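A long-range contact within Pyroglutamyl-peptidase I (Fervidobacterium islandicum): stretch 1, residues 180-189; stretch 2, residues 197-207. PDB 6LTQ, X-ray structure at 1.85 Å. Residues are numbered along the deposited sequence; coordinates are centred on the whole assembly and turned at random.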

# COMPACT_ATOMS: atom_id res chain seq x y z
N HIS D 180 5.19 18.17 -3.22
CA HIS D 180 4.07 17.61 -2.49
C HIS D 180 4.48 17.18 -1.09
O HIS D 180 5.59 16.69 -0.86
N LEU D 181 3.53 17.32 -0.16
CA LEU D 181 3.77 17.17 1.26
C LEU D 181 2.82 16.15 1.89
O LEU D 181 1.63 16.10 1.53
N PRO D 182 3.32 15.37 2.84
CA PRO D 182 2.44 14.46 3.59
C PRO D 182 1.38 15.23 4.37
O PRO D 182 1.52 16.42 4.64
N PHE D 183 0.32 14.51 4.74
CA PHE D 183 -0.56 14.99 5.81
C PHE D 183 0.25 15.35 7.05
O PHE D 183 1.26 14.71 7.36
N LEU D 184 -0.20 16.38 7.77
CA LEU D 184 0.26 16.57 9.13
C LEU D 184 -0.33 15.49 10.03
O LEU D 184 -1.43 14.98 9.76
N PRO D 185 0.36 15.13 11.11
CA PRO D 185 -0.21 14.12 12.03
C PRO D 185 -1.61 14.48 12.52
O PRO D 185 -2.47 13.59 12.60
N GLU D 186 -1.88 15.76 12.77
CA GLU D 186 -3.23 16.12 13.23
C GLU D 186 -4.31 15.81 12.19
O GLU D 186 -5.46 15.54 12.56
N GLN D 187 -3.96 15.82 10.90
CA GLN D 187 -4.93 15.49 9.86
C GLN D 187 -5.22 13.99 9.81
O GLN D 187 -6.31 13.59 9.38
N VAL D 188 -4.25 13.16 10.18
CA VAL D 188 -4.52 11.72 10.20
C VAL D 188 -5.22 11.34 11.49
O VAL D 188 -6.04 10.42 11.51
N ALA D 189 -4.93 12.05 12.57
CA ALA D 189 -5.50 11.70 13.87
C ALA D 189 -7.04 11.77 13.87
O ALA D 189 -7.67 11.10 14.70
N LYS D 197 -4.72 4.92 9.51
CA LYS D 197 -3.40 4.35 9.30
C LYS D 197 -2.60 5.06 8.21
O LYS D 197 -1.56 4.55 7.80
N LEU D 198 -3.04 6.23 7.76
CA LEU D 198 -2.32 6.95 6.72
C LEU D 198 -0.98 7.49 7.24
O LEU D 198 -0.82 7.75 8.43
N PRO D 199 0.00 7.68 6.35
CA PRO D 199 1.27 8.29 6.75
C PRO D 199 1.14 9.79 7.02
O PRO D 199 0.25 10.46 6.50
N SER D 200 2.08 10.32 7.80
CA SER D 200 2.10 11.74 8.11
C SER D 200 3.54 12.18 8.34
O SER D 200 4.45 11.36 8.43
N MET D 201 3.75 13.50 8.44
CA MET D 201 5.06 14.03 8.80
C MET D 201 4.83 15.32 9.57
O MET D 201 4.01 16.14 9.16
N THR D 202 5.52 15.48 10.71
CA THR D 202 5.28 16.65 11.54
C THR D 202 5.54 17.94 10.77
O THR D 202 6.35 17.98 9.84
N LEU D 203 4.84 19.01 11.19
CA LEU D 203 5.08 20.32 10.60
C LEU D 203 6.54 20.73 10.75
O LEU D 203 7.14 21.30 9.82
N GLU D 204 7.15 20.40 11.89
CA GLU D 204 8.54 20.78 12.11
C GLU D 204 9.46 20.17 11.06
O GLU D 204 10.31 20.86 10.48
N LEU D 205 9.28 18.88 10.78
CA LEU D 205 10.15 18.22 9.80
C LEU D 205 9.85 18.69 8.38
O LEU D 205 10.78 18.92 7.59
N GLN D 206 8.57 18.87 8.04
CA GLN D 206 8.24 19.39 6.71
C GLN D 206 8.81 20.79 6.51
O GLN D 206 9.32 21.13 5.44
N THR D 207 8.72 21.63 7.55
CA THR D 207 9.28 22.98 7.45
C THR D 207 10.79 22.92 7.29
O THR D 207 11.36 23.66 6.47

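Packing of the strand end, loop and helix start at 180-189 against the loop and helix start at 197-207 in pyroglutamyl-peptidase I; 624 Å² is buried, both sides summed. Gln206 points toward the other stretch from the first turn of its helix and loses the most surface. With chi1 m, chi2 t and chi3 near 30°, its amide lies beside the loop backbone, where NE2 donates both to Pro182 O (3.0 Å) across the contact and to Met201 O (3.0 Å) in its own stretch. The two hydrogens of one amide thus tie both loops to the helix. Gln206 OE1 sits 3.2 Å from Leu181 CB; buried by the contact, it has no polar partner in the model.

The backbones are joined directly where Met201 N donates to Phe183 O (3.0 Å); the same carbonyl oxygen receives a CA-H...O contact from Ser200 CA (3.2 Å). One step back, water 1 bridges the two stretches, accepting from Phe183 N (2.9 Å) and donating to Pro199 O (2.8 Å).

Apolar side chains fill the space around these bonds. Pro182 points toward stretch 2, its ring C-gamma exo, and brings CG to 3.8 Å from Met201 CB; Met201 itself is extended at chi1 and chi2 (both t) before turning at chi3 (m). Phe183 leaves sideways with chi1 at -86°, and its ring meets Leu198 at the edge, Phe183 CE2 to Leu198 CD1 3.9 Å. Leu184 starts away from stretch 2, but its m, t rotamer brings the end of the chain back: CD2 lies 3.8 Å from Leu203 CB and 3.7 Å from Gln206 NE2. Leu203, chi1 t and chi2 p, has its CA-to-CB bond sideways to stretch 1.

Pro185 opens the helix of stretch 1 and sets its ring against Ser200, Met201 and Thr202, with Pro185 CD 3.3 Å from Met201 O and CG 3.7 Å from Ser200 OG. One turn on, Val188 (chi1 t) points toward stretch 2, with CG2 3.9 Å from Leu198 CB and 3.6 Å from Pro199 O. Leu198, m and t, points back toward stretch 1, so its side chain meets both Val188 and Phe183.

Side chains also fix both helix starts. Gln187, m and t, folds back so that OE1 accepts from Leu184 N (2.9 Å), the N-cap residue. Thr202 points away from stretch 1; chi1 p places OG1 to accept from Leu205 N (3.2 Å), capping the helix that carries Gln206.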

# COMPACT_ATOMS: atom_id res chain seq x y z
CB HIS D 180 3.46 16.43 -3.25
CG HIS D 180 2.29 16.81 -4.10
ND1 HIS D 180 2.16 16.41 -5.41
CD2 HIS D 180 1.21 17.59 -3.84
CE1 HIS D 180 1.03 16.89 -5.91
NE2 HIS D 180 0.44 17.62 -4.98
CB LEU D 181 3.59 18.51 2.00
CG LEU D 181 4.44 19.66 1.47
CD1 LEU D 181 3.85 21.00 2.01
CD2 LEU D 181 5.89 19.48 1.88
CB PRO D 182 3.40 13.74 4.57
CG PRO D 182 4.77 13.84 3.92
CD PRO D 182 4.75 15.20 3.20
CB PHE D 183 -1.55 13.91 6.20
CG PHE D 183 -2.80 13.87 5.38
CD1 PHE D 183 -3.45 15.03 4.99
CD2 PHE D 183 -3.34 12.65 5.03
CE1 PHE D 183 -4.62 14.97 4.27
CE2 PHE D 183 -4.53 12.59 4.30
CZ PHE D 183 -5.16 13.75 3.92
CB LEU D 184 -0.15 17.95 9.67
CG LEU D 184 0.43 19.17 8.93
CD1 LEU D 184 -0.24 20.45 9.45
CD2 LEU D 184 1.94 19.27 9.07
CB PRO D 185 0.81 14.07 13.17
CG PRO D 185 2.10 14.53 12.53
CD PRO D 185 1.70 15.58 11.52
CB GLU D 186 -3.27 17.59 13.61
CG GLU D 186 -3.02 18.51 12.45
CD GLU D 186 -2.62 19.89 12.90
OE1 GLU D 186 -3.51 20.78 12.93
OE2 GLU D 186 -1.43 20.09 13.22
CB GLN D 187 -4.45 15.95 8.48
CG GLN D 187 -4.24 17.46 8.37
CD GLN D 187 -3.69 17.89 7.02
OE1 GLN D 187 -2.48 17.85 6.80
NE2 GLN D 187 -4.59 18.33 6.12
CB VAL D 188 -3.23 10.92 10.00
CG1 VAL D 188 -3.46 9.39 10.19
CG2 VAL D 188 -2.65 11.19 8.59
CB ALA D 189 -4.90 12.60 14.95
CB LYS D 197 -3.53 2.87 8.93
CG LYS D 197 -4.26 2.05 9.97
CD LYS D 197 -4.32 0.59 9.57
CE LYS D 197 -4.55 -0.30 10.78
NZ LYS D 197 -4.55 -1.75 10.41
CB LEU D 198 -3.16 8.10 6.19
CG LEU D 198 -4.32 7.66 5.29
CD1 LEU D 198 -5.23 8.85 4.98
CD2 LEU D 198 -3.83 6.96 4.02
CB PRO D 199 2.21 8.05 5.55
CG PRO D 199 1.49 7.12 4.63
CD PRO D 199 0.01 7.24 4.94
CB SER D 200 1.22 12.04 9.33
OG SER D 200 1.78 11.43 10.48
CB MET D 201 5.93 14.27 7.55
CG MET D 201 7.37 14.74 7.86
SD MET D 201 8.29 15.04 6.32
CE MET D 201 8.77 13.37 5.86
CB THR D 202 6.15 16.64 12.81
OG1 THR D 202 7.54 16.77 12.45
CG2 THR D 202 5.95 15.35 13.61
CB LEU D 203 4.17 21.37 11.26
CG LEU D 203 4.34 22.80 10.73
CD1 LEU D 203 3.91 22.90 9.25
CD2 LEU D 203 3.56 23.77 11.60
CB GLU D 204 8.96 20.40 13.54
CG GLU D 204 7.99 20.90 14.64
CD GLU D 204 6.82 19.95 14.92
OE1 GLU D 204 7.02 18.94 15.65
OE2 GLU D 204 5.69 20.20 14.46
CB LEU D 205 10.03 16.70 9.92
CG LEU D 205 11.04 15.90 9.07
CD1 LEU D 205 12.49 16.26 9.42
CD2 LEU D 205 10.79 14.38 9.21
CB GLN D 206 6.72 19.43 6.50
CG GLN D 206 6.02 18.10 6.55
CD GLN D 206 4.66 18.18 5.93
OE1 GLN D 206 4.42 18.98 5.02
NE2 GLN D 206 3.74 17.36 6.42
CB THR D 207 8.88 23.78 8.69
OG1 THR D 207 7.45 23.84 8.76
CG2 THR D 207 9.42 25.20 8.61
O HOH W 1 0.22 11.70 4.04